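Local coordinates for AbiEi antitoxin C-terminal domain-containing protein (Mycobacterium tuberculosis, PDB 1ZEL) that is of unknown function but probably binds DNA through a winged-helix fold, and is related by family to the AbiEi antitoxins, at residues G198-A201 and D202-P205; P86-P89 and L90-W93; R56-R60 and I61-V65. All coordinates share one frame; numbering follows the deposited sequence.

Interaction 1: G198-A201 and D202-P205; sequences GPWA and DLVP
The short helix 200-203 starts at Pro199, its N-cap residue and the centre of an inverse gamma turn, and closes its first turn against Asp202, Leu203 and Val204. Pro199 O lies 3.0 Å from Leu203 N, but the angle at the hydrogen is poor, so this bond, like the one from Asp202 N to the same oxygen, is weak. The turn is held more firmly one residue on: Val204 N donates to Trp200 O at 2.8 Å, with 155° at the hydrogen. Leu203 N adds a second, weak bond to Trp200 O.

The side chains follow the same spacing. Pro199 CB packs on Asp202 CB at 3.7 Å. With CG anti to its own carbonyl carbon (chi1 -81°), Trp200 sends its indole along the same course as Leu203, and Trp200 CZ3 lies 4.1 Å from Leu203 CD2. Val204 crosses the Trp200 side chain at about a right angle and sets CG1 in the ring plane at the edge, 3.9 Å from Trp200 CE3. The indole NE1 is hydrogen-bonded to Pro194 O, which helps to fix the ring's rotation.

Pro205 has no N-H to offer Ala201 O, and its CD sits 3.2 Å from that oxygen; residues 204-205 belong to a 3-10 segment that continues along the chain. The whole is a short helix entered through an inverse gamma turn, with Trp200, Leu203 and Val204 packed on helices 183-192 and 288-296.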
loop_
_atom_site.group_PDB
_atom_site.type_symbol
_atom_site.label_atom_id
_atom_site.label_comp_id
_atom_site.label_asym_id
_atom_site.label_seq_id
_atom_site.Cartn_x
_atom_site.Cartn_y
_atom_site.Cartn_z
ATOM N N GLY A 198 4.463 1.466 10.234
ATOM C CA GLY A 198 5.540 0.674 10.848
ATOM C C GLY A 198 6.921 1.325 10.895
ATOM O O GLY A 198 7.455 1.586 11.975
ATOM N N PRO A 199 7.515 1.601 9.721
ATOM C CA PRO A 199 8.927 2.048 9.730
ATOM C C PRO A 199 9.152 3.547 10.031
ATOM O O PRO A 199 9.737 4.285 9.225
ATOM C CB PRO A 199 9.414 1.648 8.336
ATOM C CG PRO A 199 8.163 1.785 7.456
ATOM C CD PRO A 199 6.971 1.476 8.349
ATOM N N TRP A 200 8.710 3.989 11.209
ATOM C CA TRP A 200 8.915 5.387 11.612
ATOM C C TRP A 200 10.372 5.835 11.544
ATOM O O TRP A 200 10.660 6.924 11.054
ATOM C CB TRP A 200 8.344 5.641 13.013
ATOM C CG TRP A 200 6.871 5.874 12.982
ATOM C CD1 TRP A 200 5.901 4.956 13.207
ATOM C CD2 TRP A 200 6.209 7.094 12.645
ATOM N NE1 TRP A 200 4.665 5.531 13.071
ATOM C CE2 TRP A 200 4.825 6.850 12.732
ATOM C CE3 TRP A 200 6.651 8.375 12.320
ATOM C CZ2 TRP A 200 3.864 7.843 12.476
ATOM C CZ3 TRP A 200 5.702 9.361 12.065
ATOM C CH2 TRP A 200 4.322 9.088 12.159
ATOM N N ALA A 201 11.287 5.002 12.016
ATOM C CA ALA A 201 12.716 5.374 12.008
ATOM C C ALA A 201 13.219 5.565 10.584
ATOM O O ALA A 201 14.102 6.373 10.338
ATOM C CB ALA A 201 13.579 4.343 12.763
ATOM N N ASP A 202 12.640 4.822 9.647
ATOM C CA ASP A 202 12.974 4.915 8.229
ATOM C C ASP A 202 12.374 6.193 7.608
ATOM O O ASP A 202 12.904 6.742 6.638
ATOM C CB ASP A 202 12.409 3.677 7.530
ATOM C CG ASP A 202 13.322 3.127 6.461
ATOM O OD1 ASP A 202 12.848 2.987 5.330
ATOM O OD2 ASP A 202 14.493 2.802 6.749
ATOM N N LEU A 203 11.255 6.647 8.157
ATOM C CA LEU A 203 10.564 7.812 7.600
ATOM C C LEU A 203 11.116 9.128 8.156
ATOM O O LEU A 203 11.317 10.079 7.408
ATOM C CB LEU A 203 9.061 7.735 7.885
ATOM C CG LEU A 203 8.229 8.980 7.521
ATOM C CD1 LEU A 203 8.135 9.145 5.994
ATOM C CD2 LEU A 203 6.865 8.879 8.126
ATOM N N VAL A 204 11.349 9.174 9.467
ATOM C CA VAL A 204 11.550 10.461 10.151
ATOM C C VAL A 204 12.710 11.309 9.625
ATOM O O VAL A 204 12.625 12.527 9.715
ATOM C CB VAL A 204 11.560 10.381 11.707
ATOM C CG1 VAL A 204 10.165 10.043 12.223
ATOM C CG2 VAL A 204 12.598 9.368 12.236
ATOM N N PRO A 205 13.787 10.692 9.085
ATOM C CA PRO A 205 14.837 11.536 8.487
ATOM C C PRO A 205 14.386 12.284 7.239
ATOM O O PRO A 205 15.050 13.237 6.826
ATOM C CB PRO A 205 15.916 10.516 8.097
ATOM C CG PRO A 205 15.677 9.367 9.029
ATOM C CD PRO A 205 14.177 9.269 9.020
#

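Interaction 2: P86-P89 and L90-W93. With FMT (formic acid), chain F.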
loop_
_atom_site.group_PDB
_atom_site.type_symbol
_atom_site.label_atom_id
_atom_site.label_comp_id
_atom_site.label_asym_id
_atom_site.label_seq_id
_atom_site.Cartn_x
_atom_site.Cartn_y
_atom_site.Cartn_z
ATOM N N PRO A 86 5.623 -7.824 -5.296
ATOM C CA PRO A 86 5.114 -7.931 -3.934
ATOM C C PRO A 86 3.628 -7.664 -3.809
ATOM O O PRO A 86 3.085 -7.858 -2.741
ATOM C CB PRO A 86 5.886 -6.856 -3.185
ATOM C CG PRO A 86 6.171 -5.817 -4.221
ATOM C CD PRO A 86 6.358 -6.563 -5.518
ATOM N N TYR A 87 2.981 -7.232 -4.895
ATOM C CA TYR A 87 1.592 -6.843 -4.828
ATOM C C TYR A 87 0.656 -7.843 -5.472
ATOM O O TYR A 87 -0.512 -7.543 -5.674
ATOM C CB TYR A 87 1.392 -5.453 -5.444
ATOM C CG TYR A 87 2.216 -4.345 -4.766
ATOM C CD1 TYR A 87 2.264 -4.227 -3.374
ATOM C CD2 TYR A 87 2.914 -3.425 -5.519
ATOM C CE1 TYR A 87 3.021 -3.233 -2.751
ATOM C CE2 TYR A 87 3.662 -2.414 -4.910
ATOM C CZ TYR A 87 3.707 -2.327 -3.524
ATOM O OH TYR A 87 4.435 -1.312 -2.938
ATOM N N LEU A 88 1.144 -9.045 -5.762
ATOM C CA LEU A 88 0.293 -10.024 -6.426
ATOM C C LEU A 88 -0.989 -10.359 -5.649
ATOM O O LEU A 88 -2.034 -10.553 -6.266
ATOM C CB LEU A 88 1.076 -11.298 -6.818
ATOM C CG LEU A 88 1.643 -11.353 -8.227
ATOM C CD1 LEU A 88 2.495 -12.614 -8.443
ATOM C CD2 LEU A 88 0.541 -11.236 -9.307
ATOM N N PRO A 89 -0.927 -10.430 -4.294
ATOM C CA PRO A 89 -2.203 -10.562 -3.565
ATOM C C PRO A 89 -3.261 -9.497 -3.917
ATOM O O PRO A 89 -4.448 -9.818 -4.032
ATOM C CB PRO A 89 -1.784 -10.428 -2.095
ATOM C CG PRO A 89 -0.319 -10.893 -2.074
ATOM C CD PRO A 89 0.251 -10.479 -3.389
ATOM N N LEU A 90 -2.843 -8.244 -4.074
ATOM C CA LEU A 90 -3.779 -7.175 -4.414
ATOM C C LEU A 90 -4.221 -7.230 -5.870
ATOM O O LEU A 90 -5.389 -6.986 -6.191
ATOM C CB LEU A 90 -3.175 -5.810 -4.087
ATOM C CG LEU A 90 -3.009 -5.562 -2.587
ATOM C CD1 LEU A 90 -2.249 -4.275 -2.364
ATOM C CD2 LEU A 90 -4.373 -5.515 -1.882
ATOM N N ARG A 91 -3.282 -7.515 -6.766
ATOM C CA ARG A 91 -3.649 -7.731 -8.165
ATOM C C ARG A 91 -4.605 -8.910 -8.289
ATOM O O ARG A 91 -5.479 -8.892 -9.148
ATOM C CB ARG A 91 -2.405 -7.965 -9.028
ATOM C CG ARG A 91 -1.372 -6.833 -8.902
ATOM C CD ARG A 91 -0.314 -6.949 -9.975
ATOM N NE ARG A 91 0.965 -6.404 -9.522
ATOM C CZ ARG A 91 1.291 -5.107 -9.548
ATOM N NH1 ARG A 91 0.445 -4.206 -10.023
ATOM N NH2 ARG A 91 2.482 -4.715 -9.106
ATOM N N SER A 92 -4.443 -9.946 -7.470
ATOM C CA SER A 92 -5.418 -11.058 -7.543
ATOM C C SER A 92 -6.830 -10.646 -7.126
ATOM O O SER A 92 -7.841 -11.162 -7.653
ATOM C CB SER A 92 -4.939 -12.289 -6.761
ATOM O OG SER A 92 -5.298 -12.250 -5.398
ATOM N N TRP A 93 -6.910 -9.720 -6.180
ATOM C CA TRP A 93 -8.186 -9.117 -5.822
ATOM C C TRP A 93 -8.812 -8.334 -6.980
ATOM O O TRP A 93 -9.996 -8.552 -7.313
ATOM C CB TRP A 93 -8.022 -8.266 -4.562
ATOM C CG TRP A 93 -9.338 -7.781 -3.941
ATOM C CD1 TRP A 93 -10.603 -8.131 -4.300
ATOM C CD2 TRP A 93 -9.461 -6.902 -2.822
ATOM N NE1 TRP A 93 -11.524 -7.491 -3.488
ATOM C CE2 TRP A 93 -10.837 -6.734 -2.567
ATOM C CE3 TRP A 93 -8.533 -6.242 -2.005
ATOM C CZ2 TRP A 93 -11.312 -5.911 -1.536
ATOM C CZ3 TRP A 93 -9.005 -5.436 -0.970
ATOM C CH2 TRP A 93 -10.375 -5.266 -0.755
HETATM C C FMT F . 6.250 -2.779 -0.879
HETATM O O1 FMT F . 7.058 -2.862 -1.813
HETATM O O2 FMT F . 5.469 -1.828 -0.722
#
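The phenol ring of Tyr87 meets the Arg91 guanidinium at its edge: Arg91 NH2 lies in the ring plane, 3.8 Å from Tyr87 CD2, and the two planes are 69° apart, so this is no stack. Tyr87 CB rests over one face of the guanidinium. One face of the phenol carries Pro86 CG, 4.1 Å above the ring centre, and the hydroxyl end of the ring is turned to a formic acid molecule, probably from the crystallisation liquor. Tyr87 OH donates to its O2 at 2.5 Å, a very short bond. His112 is a further hydrogen-bond partner of Tyr87 OH, and Ser108 and Gln119 hold the formic acid as well.

Arg91 runs extended from CG to NE, which carries the guanidinium back beside the tyrosine. There one carboxylate positions both partners, Asp85 OD2 taking Arg91 NE in a salt bridge and Asp85 OD1 accepting Tyr87 N, while Thr176 bonds Arg91 NH2.

Tyr87 is the N-cap of helix 88-96. Its carbonyl O receives Arg91 N at 3.0 Å, nearly straight at 171°. Pro89 O is gripped twice from the same face of its carbonyl plane, by Ser92 OG at 2.9 Å and Trp93 N at 3.3 Å. Ser92 reaches it because OG lies between its own N and carbonyl carbon (chi1 87°).

Leu90, Tyr87 and Pro89 settle on Ile124 of strand 124-127. Pro89 sits in the first turn, where its missing N-H costs no helical bond, and a serine hydroxyl bonded to the carbonyl three residues earlier is a common feature of alpha-helices.

Interaction 3: R56-R60 and I61-V65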
loop_
_atom_site.group_PDB
_atom_site.type_symbol
_atom_site.label_atom_id
_atom_site.label_comp_id
_atom_site.label_asym_id
_atom_site.label_seq_id
_atom_site.Cartn_x
_atom_site.Cartn_y
_atom_site.Cartn_z
ATOM N N ARG A 56 -5.043 -28.393 -10.607
ATOM C CA ARG A 56 -4.393 -29.155 -9.534
ATOM C C ARG A 56 -3.073 -29.699 -10.049
ATOM O O ARG A 56 -2.038 -29.598 -9.377
ATOM C CB ARG A 56 -5.306 -30.332 -9.142
ATOM C CG ARG A 56 -5.246 -30.800 -7.710
ATOM C CD ARG A 56 -6.665 -31.141 -7.195
ATOM N NE ARG A 56 -7.386 -32.056 -8.085
ATOM C CZ ARG A 56 -8.684 -31.969 -8.359
ATOM N NH1 ARG A 56 -9.426 -31.007 -7.814
ATOM N NH2 ARG A 56 -9.246 -32.842 -9.187
ATOM N N GLU A 57 -3.109 -30.307 -11.233
ATOM C CA GLU A 57 -1.891 -30.837 -11.841
ATOM C C GLU A 57 -0.905 -29.733 -12.214
ATOM O O GLU A 57 0.301 -29.864 -11.990
ATOM C CB GLU A 57 -2.196 -31.691 -13.065
ATOM C CG GLU A 57 -0.936 -32.345 -13.666
ATOM C CD GLU A 57 -1.269 -33.314 -14.769
ATOM O OE1 GLU A 57 -2.434 -33.724 -14.800
ATOM O OE2 GLU A 57 -0.392 -33.653 -15.602
ATOM N N LEU A 58 -1.406 -28.650 -12.786
ATOM C CA LEU A 58 -0.536 -27.538 -13.159
ATOM C C LEU A 58 0.126 -26.902 -11.929
ATOM O O LEU A 58 1.284 -26.416 -11.994
ATOM C CB LEU A 58 -1.337 -26.509 -13.987
ATOM C CG LEU A 58 -1.592 -26.915 -15.445
ATOM C CD1 LEU A 58 -2.570 -25.930 -16.134
ATOM C CD2 LEU A 58 -0.279 -27.033 -16.275
ATOM N N ARG A 59 -0.616 -26.922 -10.814
ATOM C CA ARG A 59 -0.133 -26.490 -9.505
ATOM C C ARG A 59 0.967 -27.449 -9.028
ATOM O O ARG A 59 2.054 -27.041 -8.591
ATOM C CB ARG A 59 -1.310 -26.529 -8.515
ATOM C CG ARG A 59 -1.519 -25.285 -7.664
ATOM C CD ARG A 59 -2.199 -25.612 -6.326
ATOM N NE ARG A 59 -3.476 -26.335 -6.433
ATOM C CZ ARG A 59 -4.652 -25.762 -6.698
ATOM N NH1 ARG A 59 -5.761 -26.502 -6.761
ATOM N NH2 ARG A 59 -4.719 -24.447 -6.898
ATOM N N ARG A 60 0.665 -28.738 -9.105
ATOM C CA ARG A 60 1.577 -29.760 -8.627
ATOM C C ARG A 60 2.887 -29.680 -9.372
ATOM O O ARG A 60 3.955 -29.738 -8.766
ATOM C CB ARG A 60 0.959 -31.144 -8.787
ATOM C CG ARG A 60 1.847 -32.264 -8.274
ATOM C CD ARG A 60 1.247 -33.654 -8.555
ATOM N NE ARG A 60 1.242 -34.005 -9.985
ATOM C CZ ARG A 60 2.308 -34.413 -10.677
ATOM N NH1 ARG A 60 3.498 -34.514 -10.103
ATOM N NH2 ARG A 60 2.185 -34.707 -11.964
ATOM N N ILE A 61 2.815 -29.505 -10.682
ATOM C CA ILE A 61 4.038 -29.479 -11.469
ATOM C C ILE A 61 4.704 -28.107 -11.546
ATOM O O ILE A 61 5.841 -28.011 -11.999
ATOM C CB ILE A 61 3.893 -30.156 -12.865
ATOM C CG1 ILE A 61 3.007 -29.362 -13.801
ATOM C CG2 ILE A 61 3.376 -31.579 -12.726
ATOM C CD1 ILE A 61 2.817 -30.063 -15.132
ATOM N N GLY A 62 4.010 -27.056 -11.091
ATOM C CA GLY A 62 4.705 -25.803 -10.736
ATOM C C GLY A 62 4.458 -24.618 -11.637
ATOM O O GLY A 62 5.122 -23.577 -11.495
ATOM N N TRP A 63 3.506 -24.768 -12.561
ATOM C CA TRP A 63 3.217 -23.710 -13.532
ATOM C C TRP A 63 2.268 -22.651 -12.990
ATOM O O TRP A 63 2.355 -21.502 -13.379
ATOM C CB TRP A 63 2.649 -24.315 -14.833
ATOM C CG TRP A 63 3.709 -25.026 -15.666
ATOM C CD1 TRP A 63 3.870 -26.389 -15.831
ATOM C CD2 TRP A 63 4.755 -24.396 -16.409
ATOM N NE1 TRP A 63 4.958 -26.633 -16.663
ATOM C CE2 TRP A 63 5.516 -25.421 -17.020
ATOM C CE3 TRP A 63 5.135 -23.047 -16.606
ATOM C CZ2 TRP A 63 6.637 -25.146 -17.821
ATOM C CZ3 TRP A 63 6.249 -22.765 -17.403
ATOM C CH2 TRP A 63 7.003 -23.822 -17.998
ATOM N N LEU A 64 1.321 -23.064 -12.139
ATOM C CA LEU A 64 0.370 -22.161 -11.500
ATOM C C LEU A 64 0.606 -22.203 -9.994
ATOM O O LEU A 64 0.776 -23.287 -9.418
ATOM C CB LEU A 64 -1.088 -22.631 -11.802
ATOM C CG LEU A 64 -1.548 -22.557 -13.259
ATOM C CD1 LEU A 64 -3.017 -23.012 -13.365
ATOM C CD2 LEU A 64 -1.359 -21.132 -13.880
ATOM N N VAL A 65 0.616 -21.035 -9.356
ATOM C CA VAL A 65 0.734 -20.952 -7.899
ATOM C C VAL A 65 -0.501 -20.220 -7.397
ATOM O O VAL A 65 -0.829 -19.112 -7.892
ATOM C CB VAL A 65 2.008 -20.218 -7.469
ATOM C CG1 VAL A 65 2.004 -19.931 -5.954
ATOM C CG2 VAL A 65 3.251 -21.053 -7.842
HETATM O O HOH W 1 2.705 -24.473 -7.910
#
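Leu58 is the bump around which the chain folds as helix 51-61 ends in a Schellman motif and turns into strand 64-66. Ile61, Trp63 and Leu64 form the hollow. Leu64 approaches from one side, its CD1 3.9 Å from Leu58 CB. On another, Leu58 CD2 stands 4.2 Å from Trp63 CD1, oblique to the indole; this is the apolar contact between the C3 and C-double-prime residues that usually accompanies a Schellman motif. Ile61 CD1 lies at the edge of the Trp63 ring, in its plane, and more loosely 4.5 Å from Leu58 CD2. It gets there because CG1 lies between the backbone N and carbonyl carbon (chi1 69°), leaving CG2 on the outer side, 3.4 Å above one face of the Arg60 guanidinium and offset toward its rim.

The backbone closes over the same leucine. Trp63 N donates to Leu58 O at 2.8 Å, nearly along the C=O axis, while Gly62 N reaches that oxygen at 2.9 Å from above the carbonyl plane. A weak third bond comes from Leu64 N. Gly62, the C-prime residue, has a phi of 111°, in the region that glycine adopts readily and that ends the helix in a Schellman motif.

Trp63 is held by Arg13 O at NE1 and by a cation-pi contact with Arg12, and its backbone pairs with Ile76. Three helices followed by a small antiparallel sheet fit the winged-helix fold, and 51-61 then occupies the place of the recognition helix, which would probably face DNA.

At the strand's start, one water donates to both Arg59 O and Leu64 O, and Leu64 O also lies 3.3 Å from Arg59 CA, whose C-H points almost straight at it (167°).

The three contacts follow one another along the chain in the order 3, 2, 1, and none touches another. Interactions 2 and 3 are the nearest pair, with centres 19 Å apart and nearest atoms about 7 Å apart; strand 72-75 connects them, pairing with strand 64-66 and touching the side chains of Leu88 and Ser92 through Ala74 and Thr72. Interactions 1 and 2 both belong to the AbiEi antitoxin C-terminal domain, yet their centres are 25 Å apart. Interactions 1 and 3 are about 40 Å apart between centres, interaction 3 lying far out from the chain centre (29 Å) and interaction 1 nearer to it (16 Å). The sodium ion, bound at Arg167, Asp209 and Asp213, is about 11 Å from the Leu203 side chain.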